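Extracellular subtilisin-like serine proteinase (Vibrio sp. PA-44, PDB 1SH7) probably cleaves internal peptide bonds of proteins as a calcium-dependent, cold-adapted serine endopeptidase of the subtilisin (peptidase S8) family. Local coordinates at residues D9-R14 and R20-N25; N256-T261 and N266-S271. All blocks are in the same frame, centred on the assembly; numbering follows the deposited sequence.

Overall arrangement
Both contacts lie at the periphery of the subtilase domain, interaction 1 about 17 Å and interaction 2 about 16 Å from the centre of the chain, and neither includes a residue of the predicted Asp37-His70-Ser220 charge relay or of the phenylmethanesulfonic acid pocket. Their centres are 15 Å apart. They adjoin through residues 10-11 and segment 266-271: Ile11 O lies 2.8 Å from Ser271 N, a probable hydrogen bond, and Arg10 NH1 packs at 3.4 Å from Leu268 CD2. Interaction 1 builds the calcium site itself, whereas interaction 2 stays outside it, the side chain of Leu268 being about 11 Å from that calcium ion.

Interaction 1 of 2, residues D9-R14 and R20-N25. With CA (calcium ion), chain E.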
ATOM      1  N   ASP A   9       4.527 -13.320  -5.653  1.00 10.33           N
ATOM      2  CA  ASP A   9       5.556 -14.350  -5.694  1.00 10.31           C
ATOM      3  C   ASP A   9       6.820 -13.899  -4.947  1.00 10.46           C
ATOM      4  O   ASP A   9       7.419 -14.671  -4.185  1.00 11.19           O
ATOM      5  CB  ASP A   9       5.906 -14.657  -7.148  1.00  9.91           C
ATOM      6  CG  ASP A   9       6.828 -15.855  -7.304  1.00 12.66           C
ATOM      7  OD1 ASP A   9       7.106 -16.218  -8.484  1.00 11.22           O
ATOM      8  OD2 ASP A   9       7.300 -16.495  -6.340  1.00  8.88           O
ATOM      9  N   ARG A  10       7.223 -12.658  -5.153  1.00  9.33           N
ATOM     10  CA  ARG A  10       8.425 -12.133  -4.528  1.00  9.32           C
ATOM     11  C   ARG A  10       8.373 -11.957  -2.997  1.00  8.91           C
ATOM     12  O   ARG A  10       9.388 -12.109  -2.338  1.00  8.52           O
ATOM     13  CB  ARG A  10       8.780 -10.760  -5.104  1.00  8.62           C
ATOM     14  CG  ARG A  10      10.157 -10.258  -4.753  1.00  8.02           C
ATOM     15  CD  ARG A  10      11.307 -11.132  -5.236  1.00  7.94           C
ATOM     16  NE  ARG A  10      12.614 -10.790  -4.685  1.00  8.64           N
ATOM     17  CZ  ARG A  10      13.109 -11.211  -3.507  1.00  9.97           C
ATOM     18  NH1 ARG A  10      14.338 -10.853  -3.153  1.00 10.93           N
ATOM     19  NH2 ARG A  10      12.422 -12.025  -2.715  1.00  9.54           N
ATOM     20  N   ILE A  11       7.225 -11.604  -2.439  1.00  9.30           N
ATOM     21  CA  ILE A  11       7.204 -11.076  -1.082  1.00 10.34           C
ATOM     22  C   ILE A  11       7.137 -12.178  -0.035  1.00 10.83           C
ATOM     23  O   ILE A  11       7.339 -11.883   1.118  1.00 10.74           O
ATOM     24  CB  ILE A  11       6.045 -10.046  -0.878  1.00 10.07           C
ATOM     25  CG1 ILE A  11       4.693 -10.738  -0.979  1.00 10.70           C
ATOM     26  CG2 ILE A  11       6.190  -8.865  -1.838  1.00 10.99           C
ATOM     27  CD1 ILE A  11       3.558  -9.860  -0.676  1.00 12.67           C
ATOM     28  N   ASP A  12       6.869 -13.427  -0.441  1.00 11.45           N
ATOM     29  CA  ASP A  12       6.889 -14.579   0.481  1.00 11.33           C
ATOM     30  C   ASP A  12       8.219 -15.366   0.511  1.00 11.32           C
ATOM     31  O   ASP A  12       8.233 -16.511   0.980  1.00 12.06           O
ATOM     32  CB  ASP A  12       5.752 -15.552   0.161  1.00 12.12           C
ATOM     33  CG  ASP A  12       6.052 -16.421  -1.063  1.00 12.47           C
ATOM     34  OD1 ASP A  12       5.441 -17.493  -1.217  1.00 13.89           O
ATOM     35  OD2 ASP A  12       6.910 -16.100  -1.918  1.00 11.78           O
ATOM     36  N   GLN A  13       9.304 -14.760   0.016  1.00 10.88           N
ATOM     37  CA  GLN A  13      10.619 -15.403  -0.058  1.00 10.50           C
ATOM     38  C   GLN A  13      11.720 -14.367   0.005  1.00 10.48           C
ATOM     39  O   GLN A  13      11.525 -13.182  -0.326  1.00  8.61           O
ATOM     40  CB  GLN A  13      10.736 -16.281  -1.323  1.00 10.35           C
ATOM     41  CG  GLN A  13      10.523 -15.528  -2.633  1.00 11.13           C
ATOM     42  CD  GLN A  13      10.596 -16.480  -3.813  1.00 12.26           C
ATOM     43  OE1 GLN A  13       9.593 -17.098  -4.152  1.00 11.54           O
ATOM     44  NE2 GLN A  13      11.784 -16.632  -4.402  1.00 12.20           N
ATOM     45  N   ARG A  14      12.873 -14.824   0.474  1.00 10.49           N
ATOM     46  CA  ARG A  14      14.020 -13.969   0.727  1.00 10.69           C
ATOM     47  C   ARG A  14      14.779 -13.645  -0.554  1.00 10.21           C
ATOM     48  O   ARG A  14      15.131 -12.512  -0.790  1.00  9.04           O
ATOM     49  CB  ARG A  14      14.945 -14.679   1.728  1.00 11.05           C
ATOM     50  CG  ARG A  14      14.343 -14.836   3.131  1.00 11.73           C
ATOM     51  CD  ARG A  14      13.982 -13.521   3.756  1.00 10.54           C
ATOM     52  NE  ARG A  14      13.507 -13.664   5.143  1.00 12.65           N
ATOM     53  CZ  ARG A  14      12.951 -12.665   5.818  1.00 13.13           C
ATOM     54  NH1 ARG A  14      12.808 -11.494   5.239  1.00 11.25           N
ATOM     55  NH2 ARG A  14      12.538 -12.825   7.077  1.00 14.41           N
ATOM     56  N   ARG A  20       7.136 -18.995  -8.552  1.00 13.45           N
ATOM     57  CA  ARG A  20       5.769 -18.947  -9.053  1.00 14.42           C
ATOM     58  C   ARG A  20       4.689 -19.272  -8.008  1.00 14.00           C
ATOM     59  O   ARG A  20       3.577 -19.640  -8.339  1.00 15.37           O
ATOM     60  CB  ARG A  20       5.661 -19.832 -10.285  1.00 14.50           C
ATOM     61  CG  ARG A  20       6.592 -19.347 -11.412  1.00 17.42           C
ATOM     62  CD  ARG A  20       6.456 -20.173 -12.667  1.00 19.21           C
ATOM     63  NE  ARG A  20       7.038 -21.506 -12.501  1.00 20.81           N
ATOM     64  CZ  ARG A  20       6.373 -22.658 -12.601  1.00 23.08           C
ATOM     65  NH1 ARG A  20       7.028 -23.808 -12.420  1.00 23.74           N
ATOM     66  NH2 ARG A  20       5.065 -22.676 -12.876  1.00 22.94           N
ATOM     67  N   ASN A  21       5.030 -19.124  -6.737  1.00 13.84           N
ATOM     68  CA  ASN A  21       4.129 -19.459  -5.656  1.00 14.24           C
ATOM     69  C   ASN A  21       4.034 -18.271  -4.725  1.00 12.50           C
ATOM     70  O   ASN A  21       5.044 -17.599  -4.479  1.00 12.35           O
ATOM     71  CB  ASN A  21       4.638 -20.675  -4.866  1.00 14.70           C
ATOM     72  CG  ASN A  21       4.265 -22.013  -5.531  1.00 19.03           C
ATOM     73  OD1 ASN A  21       3.153 -22.509  -5.378  1.00 23.77           O
ATOM     74  ND2 ASN A  21       5.184 -22.562  -6.275  1.00 19.71           N
ATOM     75  N   TYR A  22       2.829 -18.001  -4.237  1.00 11.83           N
ATOM     76  CA  TYR A  22       2.611 -17.066  -3.117  1.00 11.88           C
ATOM     77  C   TYR A  22       1.966 -17.870  -1.970  1.00 11.86           C
ATOM     78  O   TYR A  22       0.814 -18.286  -2.056  1.00 11.20           O
ATOM     79  CB  TYR A  22       1.736 -15.871  -3.530  1.00 12.73           C
ATOM     80  CG  TYR A  22       1.347 -14.975  -2.365  1.00 12.10           C
ATOM     81  CD1 TYR A  22       2.302 -14.354  -1.588  1.00 10.86           C
ATOM     82  CD2 TYR A  22       0.015 -14.806  -2.015  1.00 14.24           C
ATOM     83  CE1 TYR A  22       1.950 -13.589  -0.489  1.00  8.50           C
ATOM     84  CE2 TYR A  22      -0.332 -14.024  -0.989  1.00 11.42           C
ATOM     85  CZ  TYR A  22       0.644 -13.438  -0.197  1.00  9.85           C
ATOM     86  OH  TYR A  22       0.245 -12.677   0.874  1.00 10.34           O
ATOM     87  N   ASN A  23       2.731 -18.053  -0.911  1.00 12.35           N
ATOM     88  CA  ASN A  23       2.323 -18.784   0.266  1.00 13.37           C
ATOM     89  C   ASN A  23       1.881 -17.765   1.295  1.00 13.65           C
ATOM     90  O   ASN A  23       2.478 -16.712   1.424  1.00 11.79           O
ATOM     91  CB  ASN A  23       3.494 -19.562   0.859  1.00 13.16           C
ATOM     92  CG  ASN A  23       3.996 -20.681  -0.035  1.00 16.28           C
ATOM     93  OD1 ASN A  23       5.184 -20.760  -0.308  1.00 20.34           O
ATOM     94  ND2 ASN A  23       3.117 -21.574  -0.423  1.00 17.61           N
ATOM     95  N   ALA A  24       0.844 -18.093   2.033  1.00 13.38           N
ATOM     96  CA  ALA A  24       0.322 -17.201   3.077  1.00 14.15           C
ATOM     97  C   ALA A  24      -0.234 -18.029   4.249  1.00 14.06           C
ATOM     98  O   ALA A  24      -0.827 -19.102   4.060  1.00 12.96           O
ATOM     99  CB  ALA A  24      -0.779 -16.309   2.508  1.00 13.85           C
ATOM    100  N   ASN A  25      -0.034 -17.498   5.442  1.00 14.11           N
ATOM    101  CA  ASN A  25      -0.534 -18.066   6.692  1.00 14.87           C
ATOM    102  C   ASN A  25      -1.756 -17.297   7.239  1.00 14.93           C
ATOM    103  O   ASN A  25      -2.442 -17.735   8.158  1.00 14.61           O
ATOM    104  CB  ASN A  25       0.593 -18.041   7.687  1.00 14.63           C
ATOM    105  CG  ASN A  25       1.702 -18.992   7.332  1.00 15.65           C
ATOM    106  OD1 ASN A  25       2.889 -18.622   7.321  1.00 18.89           O
ATOM    107  ND2 ASN A  25       1.339 -20.217   7.048  1.00 14.79           N
TER
HETATM  108 CA    CA E1292       7.315 -17.128  -3.990  1.00 11.52          CA
HETATM  109  O   HOH W   1       7.212 -19.148   1.112  1.00 21.44           O
HETATM  110  O   HOH W   2       7.606 -18.883  -2.518  1.00 12.63           O
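Asp9 and Asp12 reach across to the backbone of residues 20-23, and a calcium ion fills the gap between them. The tight part lies around the metal. Asp9 supplies both its backbone O and OD2, the latter 2.4 Å from the calcium ion; Asp12 OD2, Gln13 OE1, the carbonyl O of Asn21 and a water complete the ligands from this contact, and Asp19 adds another. With CG anti to the backbone N (chi1 -172°), the Asp9 carboxylate comes nearer to residues 20-25 and divides its work: OD2 goes to the metal, while OD1 accepts Arg20 N at 2.8 Å from above the carboxylate plane, in a bent bond (131°). This is a calcium site tying helix 6-11 to the loop that follows it, within the catalytic subtilase domain. Asp12 is split likewise. Its OD1 takes Asn23 N at 2.8 Å, nearly straight (160°) and on the anti side. Metal and N-H groups together make surroundings that probably keep both carboxylates ionised. Against Ile11, the Tyr22 ring packs obliquely, its CE1 4.0 Å from Ile11 CG1, and its hydroxyl bonds to Val85 O. The looser side runs along Arg20 and Asn23, both exposed; there a water 3.0 Å from Asn23 OD1 links it to Asp12 O. A second water joins Asp12 OD1 to the calcium ion.

Interaction 2 of 2, residues N256-T261 and N266-S271; sequences NKVSDT and NKLLYS
Asn256 opens the contact with its backbone: its N donates to Asn266 O at 2.9 Å, with an N-H...O angle of 163°, and the two CA atoms, 5.0 Å apart, are the closest across the segments. Its side-chain ND2 also rests against Asn266, 3.7 Å from CB, the two side chains crossing at about a right angle with their amide planes 64° apart. At Lys257 the link is made by water, which accepts Lys257 N at 3.0 Å and gives a weak bond to Asn266 O. The end of the lysine leads away, NZ being hydrogen-bonded to Asn15. Val258 turns its side chain inward. CG2, anti to the carbonyl carbon, packs 4.0 Å from Leu268 CB, obliquely, and Val258 CB touches the amide end of Asn266. Phe198 of the edge strand 197-200 also touches Leu268. Ser259 and Asp260 carry the chain round the outside of the loop, where Asp260 forms a salt bridge with Arg185. Thr261 brings the chain back, its methyl CG2 lying against the Asn266 side chain and crossing it at about a right angle.

The arrangement is a beta hairpin: strands 254-255 and 267-268 pair antiparallel, and the long connecting loop folds over Asn266. A chi1 of -154°, which swings CG away from the backbone N, sends that side chain into the loop beside the backbone of Lys257 and Val258. Its amide is probably turned over in the model, so its polar pairings remain tentative. What stands firm is a backbone bond with a nearby bridging water, together with an apolar valine-leucine contact, implying a loop closed by mixed chemistry and wrapped around Asn266, 122 Å² of which residues 256-261 cover.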
ATOM      1  N   ASN A 256      19.341  -6.276   2.011  1.00 11.99           N
ATOM      2  CA  ASN A 256      20.420  -6.291   1.026  1.00 13.18           C
ATOM      3  C   ASN A 256      20.146  -7.116  -0.228  1.00 12.54           C
ATOM      4  O   ASN A 256      21.084  -7.649  -0.819  1.00 12.35           O
ATOM      5  CB  ASN A 256      21.726  -6.759   1.666  1.00 13.85           C
ATOM      6  CG  ASN A 256      22.174  -5.824   2.751  1.00 16.95           C
ATOM      7  OD1 ASN A 256      22.345  -6.226   3.907  1.00 22.90           O
ATOM      8  ND2 ASN A 256      22.355  -4.559   2.389  1.00 20.80           N
ATOM      9  N   LYS A 257      18.879  -7.169  -0.641  1.00 11.10           N
ATOM     10  CA  LYS A 257      18.480  -7.857  -1.895  1.00 11.18           C
ATOM     11  C   LYS A 257      18.372  -6.941  -3.125  1.00 11.40           C
ATOM     12  O   LYS A 257      18.432  -7.417  -4.286  1.00 10.82           O
ATOM     13  CB  LYS A 257      17.146  -8.590  -1.732  1.00 10.44           C
ATOM     14  CG  LYS A 257      17.033  -9.364  -0.463  1.00 12.13           C
ATOM     15  CD  LYS A 257      18.069 -10.456  -0.384  1.00 13.18           C
ATOM     16  CE  LYS A 257      17.859 -11.233   0.881  1.00 12.52           C
ATOM     17  NZ  LYS A 257      18.902 -12.304   1.084  1.00 11.19           N
ATOM     18  N   VAL A 258      18.201  -5.650  -2.880  1.00 10.08           N
ATOM     19  CA  VAL A 258      17.824  -4.692  -3.920  1.00 10.54           C
ATOM     20  C   VAL A 258      19.066  -4.027  -4.499  1.00 10.72           C
ATOM     21  O   VAL A 258      19.966  -3.692  -3.753  1.00 11.68           O
ATOM     22  CB  VAL A 258      16.852  -3.607  -3.331  1.00 10.36           C
ATOM     23  CG1 VAL A 258      16.417  -2.569  -4.432  1.00  9.45           C
ATOM     24  CG2 VAL A 258      15.650  -4.246  -2.660  1.00  9.94           C
ATOM     25  N   SER A 259      19.108  -3.852  -5.827  1.00 11.78           N
ATOM     26  CA  SER A 259      20.173  -3.107  -6.507  1.00 11.60           C
ATOM     27  C   SER A 259      19.731  -1.681  -6.851  1.00 12.30           C
ATOM     28  O   SER A 259      18.536  -1.380  -6.991  1.00 11.87           O
ATOM     29  CB  SER A 259      20.651  -3.831  -7.776  1.00 11.30           C
ATOM     30  OG  SER A 259      19.573  -4.085  -8.643  1.00 13.18           O
ATOM     31  N   ASP A 260      20.706  -0.780  -6.958  1.00 11.96           N
ATOM     32  CA  ASP A 260      20.449   0.637  -7.249  1.00 11.84           C
ATOM     33  C   ASP A 260      19.534   1.369  -6.229  1.00 12.47           C
ATOM     34  O   ASP A 260      18.637   2.135  -6.591  1.00 11.95           O
ATOM     35  CB  ASP A 260      19.937   0.794  -8.679  1.00 12.19           C
ATOM     36  CG  ASP A 260      20.028   2.217  -9.162  1.00 12.62           C
ATOM     37  OD1 ASP A 260      19.142   2.660  -9.925  1.00 11.61           O
ATOM     38  OD2 ASP A 260      20.954   2.981  -8.784  1.00 12.75           O
ATOM     39  N   THR A 261      19.816   1.166  -4.939  1.00 12.30           N
ATOM     40  CA  THR A 261      19.044   1.759  -3.858  1.00 13.01           C
ATOM     41  C   THR A 261      19.324   3.243  -3.688  1.00 15.17           C
ATOM     42  O   THR A 261      18.527   3.974  -3.087  1.00 15.27           O
ATOM     43  CB  THR A 261      19.366   1.058  -2.549  1.00 13.38           C
ATOM     44  OG1 THR A 261      20.790   0.976  -2.366  1.00 12.53           O
ATOM     45  CG2 THR A 261      18.888  -0.429  -2.599  1.00 13.05           C
ATOM     46  N   ASN A 266      18.270  -0.716   2.417  1.00 11.56           N
ATOM     47  CA  ASN A 266      18.131  -1.882   1.578  1.00 11.65           C
ATOM     48  C   ASN A 266      17.214  -2.934   2.244  1.00 10.86           C
ATOM     49  O   ASN A 266      17.670  -3.972   2.715  1.00 10.45           O
ATOM     50  CB  ASN A 266      19.525  -2.431   1.229  1.00 11.65           C
ATOM     51  CG  ASN A 266      19.538  -3.194  -0.073  1.00 11.92           C
ATOM     52  OD1 ASN A 266      20.532  -3.165  -0.843  1.00 14.16           O
ATOM     53  ND2 ASN A 266      18.468  -3.907  -0.325  1.00  9.36           N
ATOM     54  N   LYS A 267      15.922  -2.605   2.299  1.00 10.36           N
ATOM     55  CA  LYS A 267      14.889  -3.467   2.843  1.00 10.44           C
ATOM     56  C   LYS A 267      13.797  -3.694   1.815  1.00  9.88           C
ATOM     57  O   LYS A 267      13.301  -2.759   1.238  1.00  9.76           O
ATOM     58  CB  LYS A 267      14.267  -2.854   4.088  1.00 11.65           C
ATOM     59  CG  LYS A 267      15.277  -2.687   5.269  1.00 12.47           C
ATOM     60  CD  LYS A 267      14.526  -2.374   6.550  1.00 14.47           C
ATOM     61  CE  LYS A 267      15.467  -1.918   7.690  1.00 19.54           C
ATOM     62  NZ  LYS A 267      16.051  -0.553   7.491  1.00 22.29           N
ATOM     63  N   LEU A 268      13.444  -4.958   1.609  1.00 10.31           N
ATOM     64  CA  LEU A 268      12.412  -5.359   0.688  1.00 10.36           C
ATOM     65  C   LEU A 268      11.286  -6.078   1.456  1.00 10.52           C
ATOM     66  O   LEU A 268      11.531  -6.933   2.336  1.00 10.83           O
ATOM     67  CB  LEU A 268      13.016  -6.293  -0.367  1.00 10.94           C
ATOM     68  CG  LEU A 268      12.105  -6.858  -1.455  1.00 11.82           C
ATOM     69  CD1 LEU A 268      11.628  -5.747  -2.341  1.00 12.13           C
ATOM     70  CD2 LEU A 268      12.800  -7.962  -2.251  1.00 12.32           C
ATOM     71  N   LEU A 269      10.056  -5.766   1.091  1.00  9.46           N
ATOM     72  CA  LEU A 269       8.867  -6.323   1.758  1.00  9.68           C
ATOM     73  C   LEU A 269       8.871  -7.824   1.792  1.00  9.64           C
ATOM     74  O   LEU A 269       9.180  -8.476   0.796  1.00  9.48           O
ATOM     75  CB  LEU A 269       7.634  -5.881   0.992  1.00  9.53           C
ATOM     76  CG  LEU A 269       6.260  -5.615   1.601  1.00 12.50           C
ATOM     77  CD1 LEU A 269       5.125  -6.082   0.729  1.00  9.24           C
ATOM     78  CD2 LEU A 269       6.043  -5.895   3.076  1.00 12.93           C
ATOM     79  N   TYR A 270       8.507  -8.363   2.958  1.00  9.36           N
ATOM     80  CA  TYR A 270       8.386  -9.780   3.220  1.00  9.56           C
ATOM     81  C   TYR A 270       7.102  -9.993   4.009  1.00  9.92           C
ATOM     82  O   TYR A 270       6.848  -9.297   4.975  1.00  8.81           O
ATOM     83  CB  TYR A 270       9.599 -10.273   4.010  1.00 10.00           C
ATOM     84  CG  TYR A 270       9.666 -11.747   4.302  1.00 10.80           C
ATOM     85  CD1 TYR A 270       9.999 -12.672   3.311  1.00 11.19           C
ATOM     86  CD2 TYR A 270       9.463 -12.225   5.607  1.00 10.15           C
ATOM     87  CE1 TYR A 270      10.123 -14.039   3.613  1.00 12.46           C
ATOM     88  CE2 TYR A 270       9.576 -13.561   5.900  1.00 12.66           C
ATOM     89  CZ  TYR A 270       9.913 -14.478   4.888  1.00 13.10           C
ATOM     90  OH  TYR A 270      10.032 -15.816   5.201  1.00 15.52           O
ATOM     91  N   SER A 271       6.311 -10.969   3.585  1.00 10.69           N
ATOM     92  CA  SER A 271       4.914 -11.073   3.993  1.00 10.48           C
ATOM     93  C   SER A 271       4.690 -12.031   5.173  1.00 11.87           C
ATOM     94  O   SER A 271       3.586 -12.073   5.716  1.00  9.91           O
ATOM     95  CB  SER A 271       4.082 -11.569   2.816  1.00 10.95           C
ATOM     96  OG  SER A 271       4.423 -12.913   2.465  1.00  8.61           O
TER
HETATM   97  O   HOH W   3      16.508  -5.905   0.591  1.00  9.27           O